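Local coordinates for protein S.cerevisiae chromosome XVI reading frame ORF YPL253c (Saccharomyces cerevisiae, PDB 2O0A) that binds microtubules and recruits the minus-end-directed motor Kar3 to them; this part is its kinesin-like motor domain, which lacks a nucleotide-binding site, at residues Leu41-Asp44 and Val49-Gln52; Val70-Phe75 and His104-Glu109; Val82-Cys87 and Lys92-Ile97. One frame throughout, in Å; residues are numbered along the deposited sequence. Where two conformers were deposited one is given.

Interaction 1 of 3, residues Leu41-Asp44 and Val49-Gln52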
ATOM      1  N   LEU A  41      10.430  21.661  -6.860  1.00 25.68           N
ATOM      2  CA  LEU A  41       9.596  20.564  -7.342  1.00 25.55           C
ATOM      3  C   LEU A  41       8.252  21.139  -7.763  1.00 25.22           C
ATOM      4  O   LEU A  41       7.651  21.919  -7.020  1.00 26.21           O
ATOM      5  CB  LEU A  41       9.409  19.498  -6.257  1.00 25.04           C
ATOM      6  CG  LEU A  41      10.393  18.311  -6.258  1.00 27.36           C
ATOM      7  CD1 LEU A  41       9.962  17.328  -5.156  1.00 25.26           C
ATOM      8  CD2 LEU A  41      10.451  17.619  -7.604  1.00 27.25           C
ATOM      9  N   LEU A  42       7.806  20.785  -8.965  1.00 24.20           N
ATOM     10  CA  LEU A  42       6.540  21.271  -9.495  1.00 24.30           C
ATOM     11  C   LEU A  42       5.507  20.165  -9.447  1.00 23.28           C
ATOM     12  O   LEU A  42       5.789  19.032  -9.842  1.00 23.40           O
ATOM     13  CB  LEU A  42       6.688  21.791 -10.929  1.00 24.54           C
ATOM     14  CG  LEU A  42       7.481  23.082 -11.201  1.00 26.29           C
ATOM     15  CD1 LEU A  42       7.379  24.111 -10.069  0.20 25.50           C
ATOM     16  CD2 LEU A  42       8.932  22.776 -11.521  1.00 26.63           C
ATOM     17  N   PHE A  43       4.323  20.490  -8.941  1.00 22.66           N
ATOM     18  CA  PHE A  43       3.253  19.504  -8.801  1.00 21.95           C
ATOM     19  C   PHE A  43       2.080  19.831  -9.684  1.00 21.86           C
ATOM     20  O   PHE A  43       1.502  20.912  -9.580  1.00 22.34           O
ATOM     21  CB  PHE A  43       2.766  19.438  -7.358  1.00 22.30           C
ATOM     22  CG  PHE A  43       3.835  19.090  -6.389  1.00 21.62           C
ATOM     23  CD1 PHE A  43       4.085  17.765  -6.056  1.00 22.15           C
ATOM     24  CD2 PHE A  43       4.614  20.087  -5.811  1.00 21.45           C
ATOM     25  CE1 PHE A  43       5.096  17.439  -5.164  1.00 22.80           C
ATOM     26  CE2 PHE A  43       5.625  19.766  -4.925  1.00 20.08           C
ATOM     27  CZ  PHE A  43       5.860  18.446  -4.592  1.00 22.19           C
ATOM     28  N   ASP A  44       1.735  18.880 -10.542  1.00 20.81           N
ATOM     29  CA  ASP A  44       0.536  18.964 -11.363  1.00 20.80           C
ATOM     30  C   ASP A  44      -0.489  17.950 -10.832  1.00 20.21           C
ATOM     31  O   ASP A  44      -0.471  16.774 -11.198  1.00 19.89           O
ATOM     32  CB  ASP A  44       0.894  18.707 -12.835  1.00 21.17           C
ATOM     33  CG  ASP A  44      -0.298  18.879 -13.774  1.00 22.49           C
ATOM     34  OD1 ASP A  44      -1.460  18.882 -13.291  1.00 24.31           O
ATOM     35  OD2 ASP A  44      -0.072  19.022 -14.999  1.00 22.69           O
ATOM     36  N   VAL A  49       1.556  14.751 -12.297  1.00 20.15           N
ATOM     37  CA  VAL A  49       2.946  14.930 -12.697  1.00 20.43           C
ATOM     38  C   VAL A  49       3.728  15.631 -11.588  1.00 20.43           C
ATOM     39  O   VAL A  49       3.245  16.587 -11.009  1.00 20.90           O
ATOM     40  CB  VAL A  49       3.048  15.773 -14.002  1.00 20.55           C
ATOM     41  CG1 VAL A  49       4.474  15.810 -14.479  1.00 21.90           C
ATOM     42  CG2 VAL A  49       2.148  15.197 -15.085  1.00 21.77           C
ATOM     43  N   ILE A  50       4.929  15.135 -11.293  1.00 20.98           N
ATOM     44  CA  ILE A  50       5.897  15.860 -10.472  1.00 21.35           C
ATOM     45  C   ILE A  50       7.126  16.089 -11.350  1.00 21.88           C
ATOM     46  O   ILE A  50       7.700  15.137 -11.890  1.00 21.77           O
ATOM     47  CB  ILE A  50       6.301  15.095  -9.193  1.00 20.80           C
ATOM     48  CG1 ILE A  50       5.057  14.736  -8.376  1.00 20.79           C
ATOM     49  CG2 ILE A  50       7.297  15.918  -8.350  1.00 21.61           C
ATOM     50  CD1 ILE A  50       5.348  13.814  -7.198  1.00 19.40           C
ATOM     51  N   THR A  51       7.497  17.354 -11.499  1.00 22.94           N
ATOM     52  CA  THR A  51       8.628  17.739 -12.337  1.00 23.92           C
ATOM     53  C   THR A  51       9.740  18.351 -11.497  1.00 24.32           C
ATOM     54  O   THR A  51       9.486  19.244 -10.692  1.00 23.60           O
ATOM     55  CB  THR A  51       8.189  18.769 -13.394  1.00 23.86           C
ATOM     56  OG1 THR A  51       7.171  18.199 -14.226  1.00 24.86           O
ATOM     57  CG2 THR A  51       9.368  19.188 -14.268  1.00 24.03           C
ATOM     58  N   GLN A  52      10.965  17.856 -11.687  1.00 25.78           N
ATOM     59  CA  GLN A  52      12.143  18.444 -11.046  1.00 27.13           C
ATOM     60  C   GLN A  52      12.505  19.731 -11.784  1.00 27.67           C
ATOM     61  O   GLN A  52      12.787  19.707 -12.978  1.00 28.29           O
ATOM     62  CB  GLN A  52      13.311  17.458 -11.053  1.00 26.95           C
ATOM     63  CG  GLN A  52      13.200  16.336 -10.027  1.00 27.67           C
ATOM     64  CD  GLN A  52      14.274  15.270 -10.187  0.60 27.77           C
ATOM     65  OE1 GLN A  52      14.840  15.095 -11.268  1.00 29.84           O
ATOM     66  NE2 GLN A  52      14.554  14.547  -9.104  0.80 28.43           N
TER
HETATM   67  O   HOH W   1       4.795  18.794 -12.886  1.00 25.15           O
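Leu42 O is gripped from three directions: by Thr51 N at 2.9 Å, by the CA-H of Ile50 with CA 3.2 Å away, and by a water that donates to it over 3.2 Å. It sits in an antiparallel beta hairpin, strands 41-44 and 49-52, the first two strands of the small three-stranded sheet that flanks the main sheet of this kinesin-like domain. The same water lies 2.8 Å from Thr51 OG1, bridging backbone and side chain across the hairpin; with chi1 at -60° the hydroxyl stands beside its own backbone N, where it meets this water. Leu42 N returns the bond to Thr51 O, and toward the turn Asp44 N reaches Val49 O at 2.8 Å, nearly straight at 172°. Asp44 and Val49 also meet through their CB atoms, while the Asp44 carboxylate turns to the backbone of the connecting turn, with OD1 accepting from Asn47 N.

The face carrying Leu41, Phe43, Ile50 and Gln52 is more apolar, and Ile50 divides its two branches among its neighbours. Its chi1 of -55° sets CG1 anti to the carbonyl carbon and alongside the Phe43 ring, with CD1 of the ring 3.9 Å from CG1. The other branch, CG2, approaches Leu41 CD2 obliquely at 3.7 Å. Helix 276-289 lies against this face through Leu280, which touches Ile50 and Gln52, and Ala30 and Val32 of strand 27-32 meet Ile50 as well. Gln52 keeps its amide for partners beyond the hairpin, OE1 bonding to Ser55 OG, and gives Leu41 its aliphatic part, with Gln52 CG 3.9 Å from Leu41 CD2.

Interaction 2 of 3, residues Val70-Phe75 and His104-Glu109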
ATOM      1  N   VAL A  70      -5.885  15.898   1.551  1.00 18.57           N
ATOM      2  CA  VAL A  70      -6.427  14.546   1.719  1.00 17.70           C
ATOM      3  C   VAL A  70      -5.758  13.867   2.921  1.00 16.40           C
ATOM      4  O   VAL A  70      -4.589  13.483   2.860  1.00 16.61           O
ATOM      5  CB  VAL A  70      -6.243  13.704   0.418  1.00 17.06           C
ATOM      6  CG1 VAL A  70      -6.810  12.307   0.596  1.00 16.65           C
ATOM      7  CG2 VAL A  70      -6.879  14.397  -0.788  1.00 17.72           C
ATOM      8  N   SER A  71      -6.500  13.760   4.030  1.00 16.15           N
ATOM      9  CA  SER A  71      -6.039  13.061   5.237  1.00 16.03           C
ATOM     10  C   SER A  71      -5.943  11.578   4.939  1.00 15.81           C
ATOM     11  O   SER A  71      -6.508  11.127   3.945  1.00 15.98           O
ATOM     12  CB  SER A  71      -7.050  13.228   6.359  1.00 16.11           C
ATOM     13  OG  SER A  71      -8.277  12.597   6.010  1.00 17.93           O
ATOM     14  N   GLU A  72      -5.289  10.834   5.822  1.00 16.36           N
ATOM     15  CA  GLU A  72      -5.154   9.384   5.596  1.00 16.43           C
ATOM     16  C   GLU A  72      -6.497   8.661   5.536  1.00 15.44           C
ATOM     17  O   GLU A  72      -6.700   7.815   4.685  1.00 15.24           O
ATOM     18  CB  GLU A  72      -4.097   8.776   6.516  1.00 16.97           C
ATOM     19  CG  GLU A  72      -2.771   9.370   6.022  1.00 20.93           C
ATOM     20  CD  GLU A  72      -1.550   9.130   6.853  1.00 26.38           C
ATOM     21  OE1 GLU A  72      -1.646   8.510   7.926  1.00 29.96           O
ATOM     22  OE2 GLU A  72      -0.467   9.599   6.409  1.00 28.35           O
ATOM     23  N   ASP A  73      -7.450   9.057   6.375  1.00 15.17           N
ATOM     24  CA  ASP A  73      -8.802   8.491   6.279  1.00 15.10           C
ATOM     25  C   ASP A  73      -9.458   8.767   4.918  1.00 14.77           C
ATOM     26  O   ASP A  73     -10.117   7.881   4.343  1.00 15.15           O
ATOM     27  CB  ASP A  73      -9.691   9.070   7.378  1.00 14.94           C
ATOM     28  CG  ASP A  73      -9.325   8.596   8.767  1.00 17.77           C
ATOM     29  OD1 ASP A  73      -8.634   7.561   8.934  1.00 17.47           O
ATOM     30  OD2 ASP A  73      -9.772   9.266   9.726  1.00 19.76           O
ATOM     31  N   LYS A  74      -9.317   9.999   4.413  1.00 15.11           N
ATOM     32  CA  LYS A  74      -9.856  10.361   3.095  1.00 14.57           C
ATOM     33  C   LYS A  74      -9.108   9.670   1.952  1.00 14.33           C
ATOM     34  O   LYS A  74      -9.700   9.305   0.925  1.00 13.61           O
ATOM     35  CB  LYS A  74      -9.829  11.884   2.911  1.00 15.36           C
ATOM     36  CG  LYS A  74     -10.546  12.337   1.656  1.00 18.23           C
ATOM     37  CD  LYS A  74     -10.755  13.845   1.639  1.00 22.44           C
ATOM     38  CE  LYS A  74     -11.864  14.241   2.599  1.00 23.96           C
ATOM     39  NZ  LYS A  74     -13.192  13.690   2.202  0.10 23.41           N
ATOM     40  N   PHE A  75      -7.806   9.456   2.139  1.00 12.99           N
ATOM     41  CA  PHE A  75      -7.052   8.673   1.150  1.00 12.99           C
ATOM     42  C   PHE A  75      -7.760   7.339   0.912  1.00 12.73           C
ATOM     43  O   PHE A  75      -7.989   6.941  -0.219  1.00 12.35           O
ATOM     44  CB  PHE A  75      -5.589   8.413   1.551  1.00 13.52           C
ATOM     45  CG  PHE A  75      -4.927   7.407   0.656  1.00 12.01           C
ATOM     46  CD1 PHE A  75      -4.457   7.784  -0.596  1.00 14.70           C
ATOM     47  CD2 PHE A  75      -4.831   6.069   1.034  1.00 12.64           C
ATOM     48  CE1 PHE A  75      -3.886   6.845  -1.455  1.00 13.30           C
ATOM     49  CE2 PHE A  75      -4.265   5.123   0.183  1.00 13.54           C
ATOM     50  CZ  PHE A  75      -3.792   5.523  -1.067  1.00 13.65           C
ATOM     51  N   HIS A 104       5.311   5.885   9.607  1.00 19.63           N
ATOM     52  CA  HIS A 104       3.978   6.091   9.057  1.00 18.07           C
ATOM     53  C   HIS A 104       2.894   5.200   9.687  1.00 16.70           C
ATOM     54  O   HIS A 104       2.026   4.618   8.985  1.00 16.39           O
ATOM     55  CB  HIS A 104       4.016   5.899   7.542  1.00 17.88           C
ATOM     56  CG  HIS A 104       4.329   7.155   6.781  0.50 18.54           C
ATOM     57  ND1 HIS A 104       3.399   7.802   5.995  0.50 19.43           N
ATOM     58  CD2 HIS A 104       5.464   7.889   6.699  0.50 18.70           C
ATOM     59  CE1 HIS A 104       3.950   8.879   5.461  0.50 19.90           C
ATOM     60  NE2 HIS A 104       5.204   8.954   5.867  0.60 19.74           N
ATOM     61  N   GLY A 105       2.897   5.105  11.015  1.00 16.28           N
ATOM     62  CA  GLY A 105       1.856   4.347  11.717  1.00 16.11           C
ATOM     63  C   GLY A 105       0.441   4.844  11.484  1.00 15.98           C
ATOM     64  O   GLY A 105      -0.513   4.056  11.506  1.00 16.18           O
ATOM     65  N   SER A 106       0.280   6.148  11.260  1.00 16.81           N
ATOM     66  CA  SER A 106      -1.049   6.707  11.052  1.00 16.88           C
ATOM     67  C   SER A 106      -1.723   6.131   9.800  1.00 15.87           C
ATOM     68  O   SER A 106      -2.950   5.962   9.764  1.00 15.32           O
ATOM     69  CB  SER A 106      -0.998   8.241  10.973  1.00 18.08           C
ATOM     70  OG  SER A 106      -0.248   8.638   9.848  1.00 21.44           O
ATOM     71  N   LEU A 107      -0.924   5.829   8.775  1.00 14.11           N
ATOM     72  CA  LEU A 107      -1.465   5.237   7.544  1.00 13.16           C
ATOM     73  C   LEU A 107      -1.988   3.833   7.816  1.00 12.51           C
ATOM     74  O   LEU A 107      -3.078   3.451   7.352  1.00 11.23           O
ATOM     75  CB  LEU A 107      -0.414   5.215   6.428  1.00 14.28           C
ATOM     76  CG  LEU A 107      -0.975   4.825   5.060  1.00 14.39           C
ATOM     77  CD1 LEU A 107      -1.857   5.963   4.451  1.00 15.56           C
ATOM     78  CD2 LEU A 107       0.152   4.454   4.109  1.00 17.48           C
ATOM     79  N   ARG A 108      -1.208   3.072   8.580  1.00 11.75           N
ATOM     80  CA  ARG A 108      -1.588   1.737   9.011  1.00 12.42           C
ATOM     81  C   ARG A 108      -2.900   1.747   9.808  1.00 13.13           C
ATOM     82  O   ARG A 108      -3.812   0.968   9.529  1.00 12.45           O
ATOM     83  CB  ARG A 108      -0.445   1.112   9.821  1.00 13.05           C
ATOM     84  CG  ARG A 108      -0.684  -0.351  10.161  1.00 15.10           C
ATOM     85  CD  ARG A 108       0.304  -0.828  11.213  1.00 18.86           C
ATOM     86  NE  ARG A 108       1.655  -0.472  10.831  1.00 20.41           N
ATOM     87  CZ  ARG A 108       2.552   0.170  11.582  1.00 22.07           C
ATOM     88  NH1 ARG A 108       2.337   0.503  12.854  1.00 22.98           N
ATOM     89  NH2 ARG A 108       3.728   0.438  11.052  1.00 23.67           N
ATOM     90  N   GLU A 109      -2.985   2.675  10.764  1.00 13.49           N
ATOM     91  CA  GLU A 109      -4.170   2.886  11.585  1.00 15.13           C
ATOM     92  C   GLU A 109      -5.387   3.182  10.703  1.00 13.75           C
ATOM     93  O   GLU A 109      -6.444   2.561  10.836  1.00 13.99           O
ATOM     94  CB  GLU A 109      -3.888   4.081  12.495  1.00 15.33           C
ATOM     95  CG  GLU A 109      -4.969   4.468  13.471  1.00 19.45           C
ATOM     96  CD  GLU A 109      -4.524   5.611  14.375  1.00 20.45           C
ATOM     97  OE1 GLU A 109      -4.151   6.689  13.860  0.70 25.56           O
ATOM     98  OE2 GLU A 109      -4.540   5.422  15.608  0.70 26.73           O
TER
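A polar bridge joins the first turns of two helices here: the carboxylate of Glu72, at the start of helix 72-89, reaches Ser106 at the start of helix 105-116. In kinesin motors the loop leading into the second of these helices is the P-loop; Vik1 has the fold without a nucleotide site, and this stretch enters the helix with His104 at the N-cap position.

Ser106 OG donates to Glu72 OE1 across a modelled 2.4 Å, so short that its exact length is doubtful. With chi1 at 64°, the hydroxyl lies between the backbone N and carbonyl carbon of Ser106 and faces the incoming carboxylate. OE1 also lies 2.9 Å from Leu107 N, but the angle is too poor for a hydrogen bond; that N-H makes a weak bond to His104 O instead. A negative group beside the amino end of helix 105-116 would probably be favoured by the helix dipole. The Glu72 chain runs extended beyond CG and crosses Leu107 at about a right angle, its CG 3.9 Å from Leu107 CD1, so the aliphatic part of the chain also touches Leu107. Ser71 starts the other helix as its N-cap, its OG accepting from Lys74 N at 3.2 Å.

One turn further along helix 105-116, Ser110 OG bonds to Asp73 OD1, giving the two helices a second polar tie. Leu107 touches Phe76 of helix 72-89 and Leu267 of strand 265-270, so the contact borders the central sheet.

Interaction 3 of 3, residues Val82-Cys87 and Lys92-Ile97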
ATOM      1  N   VAL A  82     -12.007   2.617  -4.723  1.00 13.98           N
ATOM      2  CA  VAL A  82     -12.430   2.031  -6.002  1.00 14.19           C
ATOM      3  C   VAL A  82     -11.606   0.778  -6.372  1.00 14.22           C
ATOM      4  O   VAL A  82     -12.156  -0.267  -6.756  1.00 14.25           O
ATOM      5  CB  VAL A  82     -12.404   3.078  -7.141  1.00 14.38           C
ATOM      6  CG1 VAL A  82     -12.756   2.427  -8.461  1.00 14.84           C
ATOM      7  CG2 VAL A  82     -13.355   4.242  -6.827  1.00 15.05           C
ATOM      8  N   TYR A  83     -10.285   0.880  -6.232  1.00 12.88           N
ATOM      9  CA  TYR A  83      -9.398  -0.264  -6.420  1.00 12.71           C
ATOM     10  C   TYR A  83      -9.727  -1.400  -5.439  1.00 11.97           C
ATOM     11  O   TYR A  83      -9.853  -2.568  -5.829  1.00 13.62           O
ATOM     12  CB  TYR A  83      -7.966   0.216  -6.220  1.00 13.68           C
ATOM     13  CG  TYR A  83      -6.933  -0.857  -5.993  1.00 12.76           C
ATOM     14  CD1 TYR A  83      -6.455  -1.621  -7.053  1.00 13.36           C
ATOM     15  CD2 TYR A  83      -6.421  -1.114  -4.709  1.00 10.76           C
ATOM     16  CE1 TYR A  83      -5.492  -2.598  -6.865  1.00 11.76           C
ATOM     17  CE2 TYR A  83      -5.446  -2.087  -4.501  1.00 11.76           C
ATOM     18  CZ  TYR A  83      -4.979  -2.829  -5.582  1.00 10.91           C
ATOM     19  OH  TYR A  83      -4.016  -3.780  -5.437  1.00 12.87           O
ATOM     20  N   HIS A  84      -9.836  -1.053  -4.158  1.00 12.31           N
ATOM     21  CA  HIS A  84     -10.134  -2.028  -3.125  1.00 12.21           C
ATOM     22  C   HIS A  84     -11.438  -2.762  -3.408  1.00 12.80           C
ATOM     23  O   HIS A  84     -11.471  -3.988  -3.375  1.00 13.90           O
ATOM     24  CB  HIS A  84     -10.194  -1.313  -1.773  1.00 11.83           C
ATOM     25  CG  HIS A  84     -10.763  -2.147  -0.672  1.00 13.09           C
ATOM     26  ND1 HIS A  84     -10.014  -3.046   0.050  1.00 13.52           N
ATOM     27  CD2 HIS A  84     -12.024  -2.222  -0.180  1.00 14.93           C
ATOM     28  CE1 HIS A  84     -10.786  -3.639   0.948  1.00 14.48           C
ATOM     29  NE2 HIS A  84     -12.008  -3.149   0.833  1.00 15.41           N
ATOM     30  N   ASP A  85     -12.481  -2.004  -3.717  1.00 14.06           N
ATOM     31  CA  ASP A  85     -13.799  -2.585  -3.969  1.00 14.21           C
ATOM     32  C   ASP A  85     -13.754  -3.498  -5.183  1.00 15.05           C
ATOM     33  O   ASP A  85     -14.325  -4.587  -5.159  1.00 16.01           O
ATOM     34  CB  ASP A  85     -14.854  -1.497  -4.168  1.00 14.42           C
ATOM     35  CG  ASP A  85     -15.218  -0.769  -2.883  1.00 16.42           C
ATOM     36  OD1 ASP A  85     -14.846  -1.233  -1.779  1.00 17.68           O
ATOM     37  OD2 ASP A  85     -15.906   0.265  -2.988  1.00 19.51           O
ATOM     38  N   MET A  86     -13.030  -3.078  -6.219  1.00 15.13           N
ATOM     39  CA  MET A  86     -12.904  -3.884  -7.428  1.00 15.71           C
ATOM     40  C   MET A  86     -12.241  -5.219  -7.123  1.00 15.62           C
ATOM     41  O   MET A  86     -12.745  -6.275  -7.518  1.00 15.87           O
ATOM     42  CB  MET A  86     -12.112  -3.128  -8.490  1.00 15.66           C
ATOM     43  CG  MET A  86     -11.836  -3.976  -9.726  1.00 16.66           C
ATOM     44  SD  MET A  86     -10.493  -3.340 -10.765  1.00 18.00           S
ATOM     45  CE  MET A  86      -9.078  -3.692  -9.748  1.00 17.37           C
ATOM     46  N   CYS A  87     -11.119  -5.187  -6.407  1.00 14.74           N
ATOM     47  CA  CYS A  87     -10.399  -6.433  -6.100  1.00 15.13           C
ATOM     48  C   CYS A  87     -11.268  -7.383  -5.287  1.00 15.85           C
ATOM     49  O   CYS A  87     -11.321  -8.580  -5.585  1.00 16.65           O
ATOM     50  CB  CYS A  87      -9.095  -6.153  -5.360  1.00 15.14           C
ATOM     51  SG  CYS A  87      -7.866  -5.322  -6.384  1.00 15.16           S
ATOM     52  N   LYS A  92     -10.049 -11.059  -6.382  1.00 18.18           N
ATOM     53  CA  LYS A  92      -8.652 -11.071  -6.789  1.00 16.99           C
ATOM     54  C   LYS A  92      -7.812 -10.710  -5.587  1.00 15.99           C
ATOM     55  O   LYS A  92      -8.004  -9.634  -5.007  1.00 15.48           O
ATOM     56  CB  LYS A  92      -8.401 -10.079  -7.927  1.00 17.46           C
ATOM     57  CG  LYS A  92      -8.858 -10.600  -9.296  1.00 19.26           C
ATOM     58  CD  LYS A  92      -8.434  -9.670 -10.393  1.00 22.42           C
ATOM     59  CE  LYS A  92      -8.959 -10.136 -11.743  1.00 24.22           C
ATOM     60  NZ  LYS A  92      -8.169  -9.470 -12.813  1.00 26.96           N
ATOM     61  N   ASN A  93      -6.914 -11.610  -5.202  1.00 15.02           N
ATOM     62  CA  ASN A  93      -5.929 -11.304  -4.153  1.00 13.93           C
ATOM     63  C   ASN A  93      -5.136 -10.083  -4.567  1.00 14.59           C
ATOM     64  O   ASN A  93      -4.804  -9.915  -5.757  1.00 14.43           O
ATOM     65  CB  ASN A  93      -5.007 -12.498  -3.929  1.00 14.85           C
ATOM     66  CG  ASN A  93      -5.765 -13.724  -3.505  1.00 16.56           C
ATOM     67  OD1 ASN A  93      -6.832 -13.647  -2.867  1.00 16.25           O
ATOM     68  ND2 ASN A  93      -5.228 -14.882  -3.881  1.00 20.19           N
ATOM     69  N   PHE A  94      -4.863  -9.205  -3.606  1.00 13.03           N
ATOM     70  CA  PHE A  94      -4.360  -7.891  -3.960  1.00 12.72           C
ATOM     71  C   PHE A  94      -3.495  -7.285  -2.879  1.00 12.75           C
ATOM     72  O   PHE A  94      -3.376  -7.818  -1.793  1.00 12.69           O
ATOM     73  CB  PHE A  94      -5.497  -6.944  -4.378  1.00 12.97           C
ATOM     74  CG  PHE A  94      -6.473  -6.557  -3.275  1.00 11.59           C
ATOM     75  CD1 PHE A  94      -6.578  -5.228  -2.886  1.00 13.79           C
ATOM     76  CD2 PHE A  94      -7.333  -7.504  -2.676  1.00 12.89           C
ATOM     77  CE1 PHE A  94      -7.486  -4.822  -1.912  1.00 12.27           C
ATOM     78  CE2 PHE A  94      -8.267  -7.115  -1.709  1.00 11.45           C
ATOM     79  CZ  PHE A  94      -8.339  -5.762  -1.317  1.00 13.10           C
ATOM     80  N   ASN A  95      -2.890  -6.149  -3.195  1.00 12.83           N
ATOM     81  CA  ASN A  95      -1.963  -5.548  -2.246  1.00 11.91           C
ATOM     82  C   ASN A  95      -1.962  -4.040  -2.271  1.00 11.38           C
ATOM     83  O   ASN A  95      -2.503  -3.403  -3.187  1.00 11.17           O
ATOM     84  CB  ASN A  95      -0.540  -6.113  -2.434  1.00 12.34           C
ATOM     85  CG  ASN A  95       0.131  -5.636  -3.703  1.00 11.98           C
ATOM     86  OD1 ASN A  95       0.305  -4.434  -3.928  1.00 11.56           O
ATOM     87  ND2 ASN A  95       0.553  -6.589  -4.545  1.00 13.30           N
ATOM     88  N   LEU A  96      -1.372  -3.485  -1.211  1.00 11.01           N
ATOM     89  CA  LEU A  96      -1.007  -2.083  -1.141  1.00 11.23           C
ATOM     90  C   LEU A  96       0.430  -2.064  -0.656  1.00 10.99           C
ATOM     91  O   LEU A  96       0.725  -2.514   0.448  1.00 11.24           O
ATOM     92  CB  LEU A  96      -1.939  -1.344  -0.169  1.00 10.55           C
ATOM     93  CG  LEU A  96      -1.589   0.101   0.189  1.00 11.11           C
ATOM     94  CD1 LEU A  96      -1.418   0.951  -1.062  1.00 13.72           C
ATOM     95  CD2 LEU A  96      -2.626   0.721   1.148  1.00 11.85           C
ATOM     96  N   ILE A  97       1.333  -1.589  -1.511  1.00 11.67           N
ATOM     97  CA  ILE A  97       2.759  -1.546  -1.183  1.00 11.58           C
ATOM     98  C   ILE A  97       3.127  -0.086  -0.952  1.00 11.77           C
ATOM     99  O   ILE A  97       3.139   0.705  -1.899  1.00 11.66           O
ATOM    100  CB  ILE A  97       3.608  -2.189  -2.303  1.00 11.58           C
ATOM    101  CG1 ILE A  97       3.248  -3.671  -2.408  1.00 12.16           C
ATOM    102  CG2 ILE A  97       5.130  -2.005  -2.004  1.00 13.51           C
ATOM    103  CD1 ILE A  97       3.740  -4.364  -3.674  1.00 12.81           C
TER
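Helix 72-89 turns back into strand 94-99 here, the second half of a beta-alpha-beta crossover that begins at strand 63-66, and an aromatic cluster of Tyr83, His84 and Phe94 packs between them. Phe94 lies at its centre, its chi1 of 67° bringing the ring up against the helix. Cys87 CB sits over one face of this ring, 3.5 Å from its centroid, a CH-pi contact, with the sulfur oblique to it. The Phe94 edge points to the face of Tyr83 in an offset edge-to-face pair, planes at 75°, and its CZ lies 3.5 Å from His84 ND1. Tyr83 OH, at the edge of the Phe94 ring, donates to Asn95 O at 2.7 Å, on a lone pair in the carbonyl plane. At the turn, Lys92 N bonds to Cys87 O over 2.9 Å. Losing the Phe94 ring to an alanine here would probably open a gap under Cys87 CB and leave the Tyr83 and His84 rings freer to shift. Around the cluster, Phe114 of helix 105-116 meets His84, Phe265 of strand 265-270 meets Tyr83, and Phe223 of strand 221-228 lies against Phe94.

The three contacts lie in one motor-like domain and run from the periphery (interaction 1) to the core. Interaction 1 comes first and stands apart, its centre about 23 Å from that of interaction 2 and about 27 Å from that of interaction 3, in the separate three-stranded sheet. Interactions 2 and 3 are about 17 Å apart between centres, with nearest atoms about 5 Å apart, and share helix 72-89: interaction 2 uses its start, interaction 3 its later turns. The chain makes both segments of interaction 3 after the first segment of interaction 2 and before its second. Interaction 2 joins the two helices and interaction 3 joins helix 72-89 to the central sheet, in a motor fold that lacks a nucleotide-binding site.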